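Local coordinates for protein phosphoribosylaminoimidazole carboxylase, ATPase subunit (Thermotoga maritima, PDB 3AX6) that probably catalyses the ATP-dependent carboxylation of 5-aminoimidazole ribonucleotide with bicarbonate to N5-carboxyaminoimidazole ribonucleotide in purine biosynthesis, and binds ADP in the crystal, at residues T17-K22 against Q277-I282; L30-R35 against A48-S53; V238-I243 against P260-S265; I297-V302 against H346-D351. All coordinates share one frame; numbering follows the deposited sequence.

Contact 1: T17-K22 against Q277-I282; sequences TLEAKK and QFEQHI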
loop_
_atom_site.group_PDB
_atom_site.type_symbol
_atom_site.label_atom_id
_atom_site.label_comp_id
_atom_site.label_asym_id
_atom_site.label_seq_id
_atom_site.Cartn_x
_atom_site.Cartn_y
_atom_site.Cartn_z
ATOM N N THR A 17 -11.359 -0.341 1.683
ATOM C CA THR A 17 -11.447 0.401 2.933
ATOM C C THR A 17 -10.145 1.155 3.228
ATOM O O THR A 17 -10.169 2.378 3.416
ATOM C CB THR A 17 -11.771 -0.546 4.129
ATOM O OG1 THR A 17 -13.090 -1.089 3.979
ATOM C CG2 THR A 17 -11.686 0.210 5.445
ATOM N N LEU A 18 -9.017 0.440 3.260
ATOM C CA LEU A 18 -7.734 1.082 3.551
ATOM C C LEU A 18 -7.451 2.236 2.596
ATOM O O LEU A 18 -7.135 3.337 3.030
ATOM C CB LEU A 18 -6.573 0.081 3.495
ATOM C CG LEU A 18 -6.319 -0.892 4.655
ATOM C CD1 LEU A 18 -6.320 -0.159 5.997
ATOM C CD2 LEU A 18 -7.381 -1.947 4.657
ATOM N N GLU A 19 -7.576 1.995 1.297
ATOM C CA GLU A 19 -7.313 3.047 0.319
ATOM C C GLU A 19 -8.246 4.225 0.492
ATOM O O GLU A 19 -7.863 5.365 0.251
ATOM C CB GLU A 19 -7.433 2.508 -1.109
ATOM C CG GLU A 19 -6.238 1.694 -1.565
ATOM C CD GLU A 19 -4.932 2.475 -1.462
ATOM O OE1 GLU A 19 -4.889 3.639 -1.927
ATOM O OE2 GLU A 19 -3.947 1.924 -0.917
ATOM N N ALA A 20 -9.475 3.950 0.912
ATOM C CA ALA A 20 -10.455 5.006 1.105
ATOM C C ALA A 20 -10.050 5.882 2.288
ATOM O O ALA A 20 -10.043 7.108 2.194
ATOM C CB ALA A 20 -11.839 4.398 1.333
ATOM N N LYS A 21 -9.705 5.252 3.405
ATOM C CA LYS A 21 -9.294 6.010 4.578
ATOM C C LYS A 21 -8.013 6.771 4.269
ATOM O O LYS A 21 -7.793 7.860 4.793
ATOM C CB LYS A 21 -9.099 5.078 5.769
ATOM C CG LYS A 21 -10.395 4.380 6.166
ATOM C CD LYS A 21 -10.249 3.531 7.423
ATOM C CE LYS A 21 -9.887 4.385 8.637
ATOM N NZ LYS A 21 -10.848 5.492 8.845
ATOM N N LYS A 22 -7.178 6.197 3.405
ATOM C CA LYS A 22 -5.929 6.838 3.003
ATOM C C LYS A 22 -6.189 8.166 2.295
ATOM O O LYS A 22 -5.368 9.078 2.355
ATOM C CB LYS A 22 -5.137 5.947 2.050
ATOM C CG LYS A 22 -4.140 5.007 2.692
ATOM C CD LYS A 22 -3.209 4.424 1.621
ATOM C CE LYS A 22 -2.542 5.540 0.805
ATOM N NZ LYS A 22 -1.604 5.037 -0.230
ATOM N N GLN A 277 -5.831 -0.386 -8.416
ATOM C CA GLN A 277 -7.236 -0.506 -8.776
ATOM C C GLN A 277 -8.157 -0.079 -7.637
ATOM O O GLN A 277 -9.273 0.378 -7.879
ATOM C CB GLN A 277 -7.558 -1.946 -9.189
ATOM C CG GLN A 277 -7.586 -2.951 -8.044
ATOM C CD GLN A 277 -8.138 -4.294 -8.483
ATOM O OE1 GLN A 277 -9.043 -4.356 -9.318
ATOM N NE2 GLN A 277 -7.610 -5.374 -7.916
ATOM N N PHE A 278 -7.682 -0.224 -6.403
ATOM C CA PHE A 278 -8.466 0.139 -5.224
ATOM C C PHE A 278 -8.511 1.648 -5.000
ATOM O O PHE A 278 -9.549 2.193 -4.631
ATOM C CB PHE A 278 -7.915 -0.588 -4.002
ATOM C CG PHE A 278 -8.099 -2.077 -4.065
ATOM C CD1 PHE A 278 -9.340 -2.650 -3.787
ATOM C CD2 PHE A 278 -7.044 -2.908 -4.428
ATOM C CE1 PHE A 278 -9.524 -4.031 -3.868
ATOM C CE2 PHE A 278 -7.216 -4.283 -4.510
ATOM C CZ PHE A 278 -8.455 -4.850 -4.231
ATOM N N GLU A 279 -7.390 2.326 -5.217
ATOM C CA GLU A 279 -7.385 3.774 -5.088
ATOM C C GLU A 279 -8.234 4.311 -6.242
ATOM O O GLU A 279 -9.044 5.217 -6.073
ATOM C CB GLU A 279 -5.973 4.344 -5.228
ATOM C CG GLU A 279 -5.951 5.860 -5.157
ATOM C CD GLU A 279 -4.603 6.454 -5.473
ATOM O OE1 GLU A 279 -3.586 5.774 -5.237
ATOM O OE2 GLU A 279 -4.560 7.607 -5.940
ATOM N N GLN A 280 -8.030 3.732 -7.419
ATOM C CA GLN A 280 -8.739 4.139 -8.628
ATOM C C GLN A 280 -10.250 4.051 -8.434
ATOM O O GLN A 280 -10.996 4.949 -8.839
ATOM C CB GLN A 280 -8.306 3.252 -9.800
ATOM C CG GLN A 280 -8.627 3.819 -11.171
ATOM C CD GLN A 280 -7.810 5.060 -11.485
ATOM O OE1 GLN A 280 -8.042 6.134 -10.927
ATOM N NE2 GLN A 280 -6.836 4.913 -12.373
ATOM N N HIS A 281 -10.692 2.965 -7.806
ATOM C CA HIS A 281 -12.106 2.744 -7.544
ATOM C C HIS A 281 -12.683 3.849 -6.662
ATOM O O HIS A 281 -13.798 4.336 -6.904
ATOM C CB HIS A 281 -12.309 1.384 -6.871
ATOM C CG HIS A 281 -13.747 1.012 -6.682
ATOM N ND1 HIS A 281 -14.602 0.784 -7.741
ATOM C CD2 HIS A 281 -14.485 0.841 -5.558
ATOM C CE1 HIS A 281 -15.803 0.490 -7.277
ATOM N NE2 HIS A 281 -15.759 0.519 -5.955
ATOM N N ILE A 282 -11.925 4.240 -5.638
ATOM C CA ILE A 282 -12.366 5.296 -4.734
ATOM C C ILE A 282 -12.465 6.603 -5.507
ATOM O O ILE A 282 -13.453 7.331 -5.386
ATOM C CB ILE A 282 -11.391 5.500 -3.545
ATOM C CG1 ILE A 282 -11.252 4.204 -2.740
ATOM C CG2 ILE A 282 -11.900 6.622 -2.643
ATOM C CD1 ILE A 282 -12.566 3.613 -2.277
#

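Contact 2: L30-R35 against A48-S53; sequences LDPTPR and AGFFDS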
loop_
_atom_site.group_PDB
_atom_site.type_symbol
_atom_site.label_atom_id
_atom_site.label_comp_id
_atom_site.label_asym_id
_atom_site.label_seq_id
_atom_site.Cartn_x
_atom_site.Cartn_y
_atom_site.Cartn_z
ATOM N N LEU A 30 -20.542 -2.925 5.866
ATOM C CA LEU A 30 -21.692 -3.767 6.163
ATOM C C LEU A 30 -21.335 -5.188 5.753
ATOM O O LEU A 30 -21.037 -5.450 4.587
ATOM C CB LEU A 30 -22.938 -3.296 5.406
ATOM C CG LEU A 30 -24.222 -4.116 5.626
ATOM C CD1 LEU A 30 -25.429 -3.281 5.220
ATOM C CD2 LEU A 30 -24.180 -5.431 4.819
ATOM N N ASP A 31 -21.359 -6.098 6.724
ATOM C CA ASP A 31 -21.017 -7.495 6.493
ATOM C C ASP A 31 -21.681 -8.348 7.588
ATOM O O ASP A 31 -21.739 -7.935 8.751
ATOM C CB ASP A 31 -19.496 -7.652 6.539
ATOM C CG ASP A 31 -19.024 -8.952 5.927
ATOM O OD1 ASP A 31 -18.901 -9.017 4.680
ATOM O OD2 ASP A 31 -18.786 -9.912 6.695
ATOM N N PRO A 32 -22.190 -9.541 7.232
ATOM C CA PRO A 32 -22.851 -10.425 8.201
ATOM C C PRO A 32 -21.947 -11.097 9.228
ATOM O O PRO A 32 -22.426 -11.766 10.144
ATOM C CB PRO A 32 -23.574 -11.431 7.311
ATOM C CG PRO A 32 -22.676 -11.537 6.146
ATOM C CD PRO A 32 -22.297 -10.096 5.872
ATOM N N THR A 33 -20.643 -10.910 9.083
ATOM C CA THR A 33 -19.685 -11.495 10.011
ATOM C C THR A 33 -19.050 -10.434 10.912
ATOM O O THR A 33 -18.383 -9.517 10.436
ATOM C CB THR A 33 -18.562 -12.224 9.256
ATOM O OG1 THR A 33 -19.129 -13.247 8.428
ATOM C CG2 THR A 33 -17.568 -12.842 10.239
ATOM N N PRO A 34 -19.259 -10.547 12.232
ATOM C CA PRO A 34 -18.684 -9.580 13.171
ATOM C C PRO A 34 -17.170 -9.535 13.013
ATOM O O PRO A 34 -16.537 -10.556 12.753
ATOM C CB PRO A 34 -19.105 -10.131 14.529
ATOM C CG PRO A 34 -20.417 -10.778 14.224
ATOM C CD PRO A 34 -20.125 -11.507 12.937
ATOM N N ARG A 35 -16.590 -8.352 13.174
ATOM C CA ARG A 35 -15.147 -8.200 13.038
ATOM C C ARG A 35 -14.664 -8.822 11.730
ATOM O O ARG A 35 -13.758 -9.658 11.713
ATOM C CB ARG A 35 -14.427 -8.841 14.230
ATOM C CG ARG A 35 -14.622 -8.089 15.538
ATOM C CD ARG A 35 -14.032 -8.839 16.732
ATOM N NE ARG A 35 -12.592 -9.068 16.614
ATOM C CZ ARG A 35 -11.681 -8.107 16.474
ATOM N NH1 ARG A 35 -12.047 -6.831 16.429
ATOM N NH2 ARG A 35 -10.394 -8.423 16.383
ATOM N N ALA A 48 -24.757 -7.270 9.507
ATOM C CA ALA A 48 -25.993 -7.609 8.814
ATOM C C ALA A 48 -25.750 -8.265 7.466
ATOM O O ALA A 48 -24.732 -8.025 6.819
ATOM C CB ALA A 48 -26.839 -6.357 8.628
ATOM N N GLY A 49 -26.714 -9.081 7.049
ATOM C CA GLY A 49 -26.625 -9.779 5.783
ATOM C C GLY A 49 -26.840 -8.906 4.563
ATOM O O GLY A 49 -27.415 -7.821 4.640
ATOM N N PHE A 50 -26.379 -9.406 3.424
ATOM C CA PHE A 50 -26.468 -8.704 2.156
ATOM C C PHE A 50 -27.875 -8.648 1.585
ATOM O O PHE A 50 -28.082 -8.175 0.470
ATOM C CB PHE A 50 -25.513 -9.358 1.157
ATOM C CG PHE A 50 -24.100 -9.470 1.666
ATOM C CD1 PHE A 50 -23.432 -10.689 1.645
ATOM C CD2 PHE A 50 -23.444 -8.357 2.190
ATOM C CE1 PHE A 50 -22.134 -10.793 2.139
ATOM C CE2 PHE A 50 -22.147 -8.451 2.685
ATOM C CZ PHE A 50 -21.492 -9.668 2.660
ATOM N N PHE A 51 -28.845 -9.133 2.347
ATOM C CA PHE A 51 -30.230 -9.105 1.899
ATOM C C PHE A 51 -31.124 -8.566 2.999
ATOM O O PHE A 51 -32.340 -8.738 2.966
ATOM C CB PHE A 51 -30.671 -10.497 1.441
ATOM C CG PHE A 51 -30.187 -10.841 0.065
ATOM C CD1 PHE A 51 -30.852 -10.361 -1.056
ATOM C CD2 PHE A 51 -29.009 -11.560 -0.113
ATOM C CE1 PHE A 51 -30.349 -10.583 -2.338
ATOM C CE2 PHE A 51 -28.493 -11.790 -1.391
ATOM C CZ PHE A 51 -29.165 -11.298 -2.507
ATOM N N ASP A 52 -30.500 -7.906 3.974
ATOM C CA ASP A 52 -31.228 -7.299 5.076
ATOM C C ASP A 52 -31.632 -5.896 4.635
ATOM O O ASP A 52 -31.000 -4.902 4.993
ATOM C CB ASP A 52 -30.362 -7.213 6.331
ATOM C CG ASP A 52 -31.118 -6.653 7.520
ATOM O OD1 ASP A 52 -31.880 -5.681 7.341
ATOM O OD2 ASP A 52 -30.947 -7.175 8.639
ATOM N N SER A 53 -32.691 -5.848 3.839
ATOM C CA SER A 53 -33.239 -4.616 3.301
ATOM C C SER A 53 -33.038 -3.382 4.187
ATOM O O SER A 53 -32.271 -2.478 3.858
ATOM C CB SER A 53 -34.729 -4.825 3.027
ATOM O OG SER A 53 -35.338 -3.646 2.542
#

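Contact 3: V238-I243 against P260-S265; sequences VGIFGI and PRPHNS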
loop_
_atom_site.group_PDB
_atom_site.type_symbol
_atom_site.label_atom_id
_atom_site.label_comp_id
_atom_site.label_asym_id
_atom_site.label_seq_id
_atom_site.Cartn_x
_atom_site.Cartn_y
_atom_site.Cartn_z
ATOM N N VAL A 238 -19.675 3.829 -13.404
ATOM C CA VAL A 238 -19.021 4.677 -12.420
ATOM C C VAL A 238 -18.333 3.732 -11.440
ATOM O O VAL A 238 -18.991 3.016 -10.681
ATOM C CB VAL A 238 -20.037 5.561 -11.662
ATOM C CG1 VAL A 238 -19.318 6.395 -10.606
ATOM C CG2 VAL A 238 -20.775 6.464 -12.643
ATOM N N GLY A 239 -17.005 3.731 -11.475
ATOM C CA GLY A 239 -16.217 2.859 -10.619
ATOM C C GLY A 239 -15.218 2.152 -11.517
ATOM O O GLY A 239 -15.053 2.538 -12.679
ATOM N N ILE A 240 -14.536 1.133 -11.005
ATOM C CA ILE A 240 -13.582 0.409 -11.835
ATOM C C ILE A 240 -14.187 -0.947 -12.182
ATOM O O ILE A 240 -14.852 -1.574 -11.354
ATOM C CB ILE A 240 -12.211 0.250 -11.126
ATOM C CG1 ILE A 240 -11.148 -0.156 -12.151
ATOM C CG2 ILE A 240 -12.295 -0.770 -10.007
ATOM C CD1 ILE A 240 -9.741 -0.180 -11.581
ATOM N N PHE A 241 -13.967 -1.390 -13.416
ATOM C CA PHE A 241 -14.532 -2.653 -13.884
ATOM C C PHE A 241 -13.505 -3.640 -14.411
ATOM O O PHE A 241 -12.488 -3.249 -14.997
ATOM C CB PHE A 241 -15.566 -2.389 -14.988
ATOM C CG PHE A 241 -16.700 -1.509 -14.561
ATOM C CD1 PHE A 241 -16.485 -0.167 -14.263
ATOM C CD2 PHE A 241 -17.979 -2.029 -14.411
ATOM C CE1 PHE A 241 -17.526 0.644 -13.818
ATOM C CE2 PHE A 241 -19.026 -1.220 -13.967
ATOM C CZ PHE A 241 -18.797 0.113 -13.671
ATOM N N GLY A 242 -13.792 -4.921 -14.195
ATOM C CA GLY A 242 -12.935 -5.988 -14.673
ATOM C C GLY A 242 -13.586 -6.542 -15.930
ATOM O O GLY A 242 -14.679 -7.104 -15.868
ATOM N N ILE A 243 -12.936 -6.354 -17.076
ATOM C CA ILE A 243 -13.467 -6.831 -18.350
ATOM C C ILE A 243 -12.663 -8.042 -18.828
ATOM O O ILE A 243 -11.492 -7.920 -19.188
ATOM C CB ILE A 243 -13.393 -5.732 -19.440
ATOM C CG1 ILE A 243 -13.982 -4.413 -18.923
ATOM C CG2 ILE A 243 -14.133 -6.204 -20.687
ATOM C CD1 ILE A 243 -15.421 -4.498 -18.465
ATOM N N PRO A 260 -18.234 -5.750 -11.989
ATOM C CA PRO A 260 -18.480 -4.376 -11.531
ATOM C C PRO A 260 -17.794 -4.058 -10.207
ATOM O O PRO A 260 -18.441 -3.615 -9.252
ATOM C CB PRO A 260 -19.992 -4.343 -11.395
ATOM C CG PRO A 260 -20.247 -5.687 -10.788
ATOM C CD PRO A 260 -19.376 -6.613 -11.638
ATOM N N ARG A 261 -16.483 -4.264 -10.152
ATOM C CA ARG A 261 -15.756 -4.022 -8.923
ATOM C C ARG A 261 -14.293 -4.347 -9.132
ATOM O O ARG A 261 -13.913 -4.854 -10.189
ATOM C CB ARG A 261 -16.294 -4.950 -7.836
ATOM C CG ARG A 261 -16.238 -6.427 -8.250
ATOM C CD ARG A 261 -16.563 -7.364 -7.091
ATOM N NE ARG A 261 -16.612 -8.767 -7.503
ATOM C CZ ARG A 261 -15.566 -9.474 -7.925
ATOM N NH1 ARG A 261 -14.366 -8.920 -7.998
ATOM N NH2 ARG A 261 -15.721 -10.742 -8.276
ATOM N N PRO A 262 -13.446 -4.031 -8.132
ATOM C CA PRO A 262 -12.016 -4.328 -8.228
ATOM C C PRO A 262 -11.972 -5.845 -8.391
ATOM O O PRO A 262 -12.744 -6.560 -7.746
ATOM C CB PRO A 262 -11.489 -3.868 -6.878
ATOM C CG PRO A 262 -12.342 -2.677 -6.600
ATOM C CD PRO A 262 -13.721 -3.169 -6.970
ATOM N N HIS A 263 -11.085 -6.339 -9.246
ATOM C CA HIS A 263 -11.020 -7.771 -9.520
ATOM C C HIS A 263 -9.666 -8.404 -9.230
ATOM O O HIS A 263 -8.626 -7.755 -9.322
ATOM C CB HIS A 263 -11.412 -7.983 -10.985
ATOM C CG HIS A 263 -11.574 -9.414 -11.387
ATOM N ND1 HIS A 263 -10.502 -10.240 -11.650
ATOM C CD2 HIS A 263 -12.685 -10.153 -11.621
ATOM C CE1 HIS A 263 -10.946 -11.426 -12.031
ATOM N NE2 HIS A 263 -12.266 -11.398 -12.024
ATOM N N ASN A 264 -9.686 -9.687 -8.888
ATOM C CA ASN A 264 -8.461 -10.406 -8.584
ATOM C C ASN A 264 -7.425 -10.295 -9.697
ATOM O O ASN A 264 -6.226 -10.251 -9.431
ATOM C CB ASN A 264 -8.769 -11.879 -8.290
ATOM C CG ASN A 264 -7.510 -12.703 -8.065
ATOM O OD1 ASN A 264 -7.031 -13.376 -8.971
ATOM N ND2 ASN A 264 -6.964 -12.640 -6.858
ATOM N N SER A 265 -7.875 -10.241 -10.943
ATOM C CA SER A 265 -6.929 -10.142 -12.046
ATOM C C SER A 265 -6.276 -8.757 -12.089
ATOM O O SER A 265 -5.420 -8.503 -12.933
ATOM C CB SER A 265 -7.617 -10.429 -13.389
ATOM O OG SER A 265 -8.293 -9.279 -13.870
#

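Contact 4: I297-V302 against H346-D351; sequences IPAVMV and HFTVVD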
loop_
_atom_site.group_PDB
_atom_site.type_symbol
_atom_site.label_atom_id
_atom_site.label_comp_id
_atom_site.label_asym_id
_atom_site.label_seq_id
_atom_site.Cartn_x
_atom_site.Cartn_y
_atom_site.Cartn_z
ATOM N N ILE A 297 6.584 -1.529 -14.164
ATOM C CA ILE A 297 7.415 -2.706 -14.373
ATOM C C ILE A 297 6.522 -3.920 -14.535
ATOM O O ILE A 297 5.492 -4.014 -13.880
ATOM C CB ILE A 297 8.342 -2.937 -13.143
ATOM C CG1 ILE A 297 9.248 -4.144 -13.366
ATOM C CG2 ILE A 297 7.496 -3.181 -11.892
ATOM C CD1 ILE A 297 10.356 -4.247 -12.330
ATOM N N PRO A 298 6.899 -4.859 -15.423
ATOM C CA PRO A 298 6.132 -6.087 -15.670
ATOM C C PRO A 298 5.921 -6.857 -14.370
ATOM O O PRO A 298 6.730 -6.766 -13.453
ATOM C CB PRO A 298 7.015 -6.846 -16.652
ATOM C CG PRO A 298 7.609 -5.728 -17.466
ATOM C CD PRO A 298 8.003 -4.735 -16.391
ATOM N N ALA A 299 4.845 -7.630 -14.298
ATOM C CA ALA A 299 4.550 -8.377 -13.086
ATOM C C ALA A 299 3.747 -9.650 -13.293
ATOM O O ALA A 299 2.952 -9.774 -14.222
ATOM C CB ALA A 299 3.815 -7.469 -12.100
ATOM N N VAL A 300 3.964 -10.598 -12.396
ATOM C CA VAL A 300 3.253 -11.862 -12.422
ATOM C C VAL A 300 2.684 -12.058 -11.022
ATOM O O VAL A 300 3.417 -12.028 -10.037
ATOM C CB VAL A 300 4.197 -13.028 -12.785
ATOM C CG1 VAL A 300 3.440 -14.355 -12.736
ATOM C CG2 VAL A 300 4.769 -12.802 -14.186
HETATM N N MSE A 301 1.367 -12.207 -10.939
HETATM C CA MSE A 301 0.707 -12.411 -9.654
HETATM C C MSE A 301 0.181 -13.832 -9.590
HETATM O O MSE A 301 -0.377 -14.344 -10.568
HETATM C CB MSE A 301 -0.459 -11.439 -9.470
HETATM C CG MSE A 301 -1.187 -11.631 -8.147
HETATM SE SE MSE A 301 -3.114 -11.740 -8.337
HETATM C CE MSE A 301 -3.267 -13.583 -8.889
ATOM N N VAL A 302 0.368 -14.462 -8.435
ATOM C CA VAL A 302 -0.083 -15.832 -8.208
ATOM C C VAL A 302 -0.897 -15.894 -6.921
ATOM O O VAL A 302 -0.487 -15.357 -5.888
ATOM C CB VAL A 302 1.118 -16.822 -8.074
ATOM C CG1 VAL A 302 0.616 -18.203 -7.693
ATOM C CG2 VAL A 302 1.893 -16.894 -9.371
ATOM N N HIS A 346 -2.051 -13.662 -2.021
ATOM C CA HIS A 346 -1.365 -13.739 -3.296
ATOM C C HIS A 346 0.048 -13.213 -3.116
ATOM O O HIS A 346 0.360 -12.585 -2.100
ATOM C CB HIS A 346 -2.105 -12.929 -4.388
ATOM C CG HIS A 346 -2.036 -11.437 -4.215
ATOM N ND1 HIS A 346 -2.965 -10.726 -3.485
ATOM C CD2 HIS A 346 -1.155 -10.523 -4.689
ATOM C CE1 HIS A 346 -2.659 -9.440 -3.516
ATOM N NE2 HIS A 346 -1.564 -9.289 -4.239
ATOM N N PHE A 347 0.913 -13.512 -4.077
ATOM C CA PHE A 347 2.267 -13.008 -4.048
ATOM C C PHE A 347 2.529 -12.515 -5.456
ATOM O O PHE A 347 1.893 -12.974 -6.407
ATOM C CB PHE A 347 3.276 -14.080 -3.577
ATOM C CG PHE A 347 3.520 -15.199 -4.552
ATOM C CD1 PHE A 347 4.396 -15.037 -5.620
ATOM C CD2 PHE A 347 2.921 -16.444 -4.359
ATOM C CE1 PHE A 347 4.679 -16.097 -6.477
ATOM C CE2 PHE A 347 3.193 -17.511 -5.207
ATOM C CZ PHE A 347 4.073 -17.345 -6.268
ATOM N N THR A 348 3.428 -11.548 -5.586
ATOM C CA THR A 348 3.736 -10.961 -6.881
ATOM C C THR A 348 5.233 -10.936 -7.125
ATOM O O THR A 348 6.028 -10.796 -6.198
ATOM C CB THR A 348 3.211 -9.520 -6.963
ATOM O OG1 THR A 348 1.794 -9.510 -6.747
ATOM C CG2 THR A 348 3.501 -8.930 -8.322
ATOM N N VAL A 349 5.612 -11.075 -8.385
ATOM C CA VAL A 349 7.013 -11.056 -8.751
ATOM C C VAL A 349 7.191 -10.010 -9.834
ATOM O O VAL A 349 6.749 -10.205 -10.973
ATOM C CB VAL A 349 7.464 -12.434 -9.285
ATOM C CG1 VAL A 349 8.848 -12.333 -9.887
ATOM C CG2 VAL A 349 7.453 -13.455 -8.153
ATOM N N VAL A 350 7.816 -8.888 -9.476
ATOM C CA VAL A 350 8.051 -7.825 -10.445
ATOM C C VAL A 350 9.454 -7.959 -11.011
ATOM O O VAL A 350 10.405 -8.245 -10.282
ATOM C CB VAL A 350 7.868 -6.418 -9.820
ATOM C CG1 VAL A 350 6.423 -6.231 -9.399
ATOM C CG2 VAL A 350 8.794 -6.239 -8.622
ATOM N N ASP A 351 9.567 -7.774 -12.320
ATOM C CA ASP A 351 10.845 -7.876 -13.012
ATOM C C ASP A 351 10.746 -7.151 -14.356
ATOM O O ASP A 351 9.705 -7.161 -15.006
ATOM C CB ASP A 351 11.207 -9.353 -13.228
ATOM C CG ASP A 351 12.654 -9.552 -13.668
ATOM O OD1 ASP A 351 13.062 -8.967 -14.690
ATOM O OD2 ASP A 351 13.385 -10.304 -12.988
#

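Contact 1: T17-K22 against Q277-I282
Glu19 OE1 lies against Glu279 CB of the opposing helix at 3.5 Å, stands 4.1 Å from Glu279 OE1, and has Lys22 NZ of its own helix at 4.0 Å as a long salt-bridge partner. The two carboxylates are turned nearly alike, their planes 19° apart. Glu19 reaches this place with CG anti to the carbonyl carbon, and a bend at chi2 (-57°) lets the aliphatic part of the chain do the packing while the acid end turns toward Lys22. Glu19 CG thus touches Phe278 CB at 3.7 Å, the two side chains crossing at about a right angle. Beyond CB the Phe278 ring leads off toward Leu12, Met15 and Met16 on helix 11-22 and toward Pro262. One turn further on, Ile282 points at Ala20. Its CD1 meets the Ala20 CB methyl at 3.8 Å, and its CG1 stands 4.0 Å from Ala20 CA, so that the small residue takes up the branched one close to the backbone. The short axes approach to 8.6 Å and cross at -58°, joining helix 11-22 of the preATP-grasp domain to helix 277-285. Glu279, its chain extended beyond CG, forms a salt bridge through OE2 with Arg283, while Ser329 of the second subunit packs against its side chain. The contact therefore rests on the aliphatic part of Glu19 together with the Ala20-Ile282 pair, with the acid ends at its border, and the repulsion expected between the two acids is probably eased by Arg283, and weakly by Lys22.

Contact 2: L30-R35 against A48-S53
Ala48 N donates to Asp31 O at 3.2 Å, and the two backbones then run so close that Pro32 CA and Ala48 CA are 4.3 Å apart. Pro32 N faces Ala48 O but has no hydrogen to offer it. Phe50 supplies the main side-chain contact. Pro32 CD lies over one face of its ring, 3.8 Å from the centroid, as a CH-pi contact, with the proline and the ring crossing at about a right angle. The ring edge meets polar atoms: Asp31 OD1 is 3.3 Å from Phe50 CZ, and Leu30 O lies in the ring plane beside CE2. Leu30, its CG anti to the backbone N (chi1 179°), slides past Phe50 in the opposite sense and brings CD2 to 3.3 Å from Ala48 O. Asp31 OD1 also accepts from Gly9 N in what looks like the glycine-rich turn of a Rossmann-type fold, while Asp31 OD2 takes Thr33 N in an Asx turn. Strand 26-31, between strands 3-7 and 44-47 of the parallel sheet, thus runs up beside the loop leading to helix 53-61, whose Ile56 and Leu59 pack on Leu30 and whose N-cap is Asp52.

Contact 3: V238-I243 against P260-S265
Apolar packing joins Ile240 to Pro262 and Phe241 to Pro260. Ile240 CG2, held between the backbone N and the carbonyl carbon, meets Pro262 CG at 3.9 Å, the two side chains meeting at a slant. Phe241 lies about at a right angle to Pro260: its CD2 approaches Pro260 CA to 3.7 Å and CE2 is 4.2 Å from Pro260 CB. Close backbone approach makes up a second kind of contact. Ile240 O comes to 3.4 Å from Arg261 N, but the angle is too poor for a hydrogen bond. Gly242, without a side chain, lets His263 CB approach its CA to 4.5 Å, in a place where a CB would be tight. Polar bonds hold the loop 260-265 in shape from within. Arg261 NH1 donates to Pro262 O at 2.9 Å with the acceptor in the guanidinium plane, while Arg261 NE forms a salt bridge with Glu71. Ser265 N donates to His263 ND1 at 2.7 Å, almost straight (172°) and close to the imidazole plane, which fixes the ring's rotation. Strands 239-248 and 253-259 are antiparallel neighbours in the ATP-grasp domain, and Gly242 pairs through its backbone with Ala259, so that the loop folds back over the start of the first strand. The His263 side chain is about 8 Å from the bound ADP. The chemistry implies a division of labour: the two prolines meet an isoleucine and a phenylalanine of the strand, whereas the polar groups of the loop stiffen it or reach other parts of the fold.

Contact 4: I297-V302 against H346-D351
Val302 presses the bump of its CB onto one face of the Phe347 ring, 3.5 Å above the plane and shifted toward the rim, while its CG1 and CG2 methyls lie over the same face, near CE2 and CZ. Phe347 keeps CG between the backbone N and the carbonyl carbon (chi1 71°), which swings the ring alongside the valine, the two side chains pointing the same way. On the opposite face of the sheet the bent selenomethionine Met301, paired with Thr348, reaches past it to lay CG against His346 CD2 at 3.6 Å, and its SE stands obliquely 4.7 Å from the imidazole centroid; His346 also stacks on His267. Both segments belong to strands of the C-terminal domain, 299-305 and 343-350, neighbours in an antiparallel sheet. Val300 with Val349 and Val302 with Phe347 form hydrogen-bonded pairs; the Val302 N to Phe347 O bond measures 2.9 Å. Ala299 and Val350, like Met301 and Thr348, form non-hydrogen-bonded pairs. The Ala299 methyl is small enough to sit between Val350 CG1 at 4.0 Å and Thr348 CG2 at 4.1 Å, on the face covered by helix 268-272. Helix 354-364 packs on the other face, with Ala357 and Ala361 against Val300 and Lys360 against Val349. At one end Ile297 brings CG2 to 3.9 Å from Val350 CB, crossing it at about a right angle, and the Pro298 ring settles against Asp351 O, with CB at 3.2 Å. Asp351 N closes onto Pro298 O, and Val274 of the second subunit packs against Val350.

From the N terminus, helix 11-22 opens contact 1, which closes only some 250 residues later at 277-282. Within that long loop, contact 2 shuts a short one of 12 residues at the edge of the parallel sheet, and contact 3 closes a hairpin of 16 residues in the ATP-grasp domain. Contact 4 follows in series and joins two strands across 43 residues of the C-terminal domain; none of the four cross. Contact 1 ties the N-terminal domain to the helix after the ATP-grasp strands and touches contact 3, where Gln277 OE1 probably accepts from His263 N at 2.8 Å. Asn264 O packs on Met301 SE, linking contacts 3 and 4; contacts 1 and 4 both reach the second subunit.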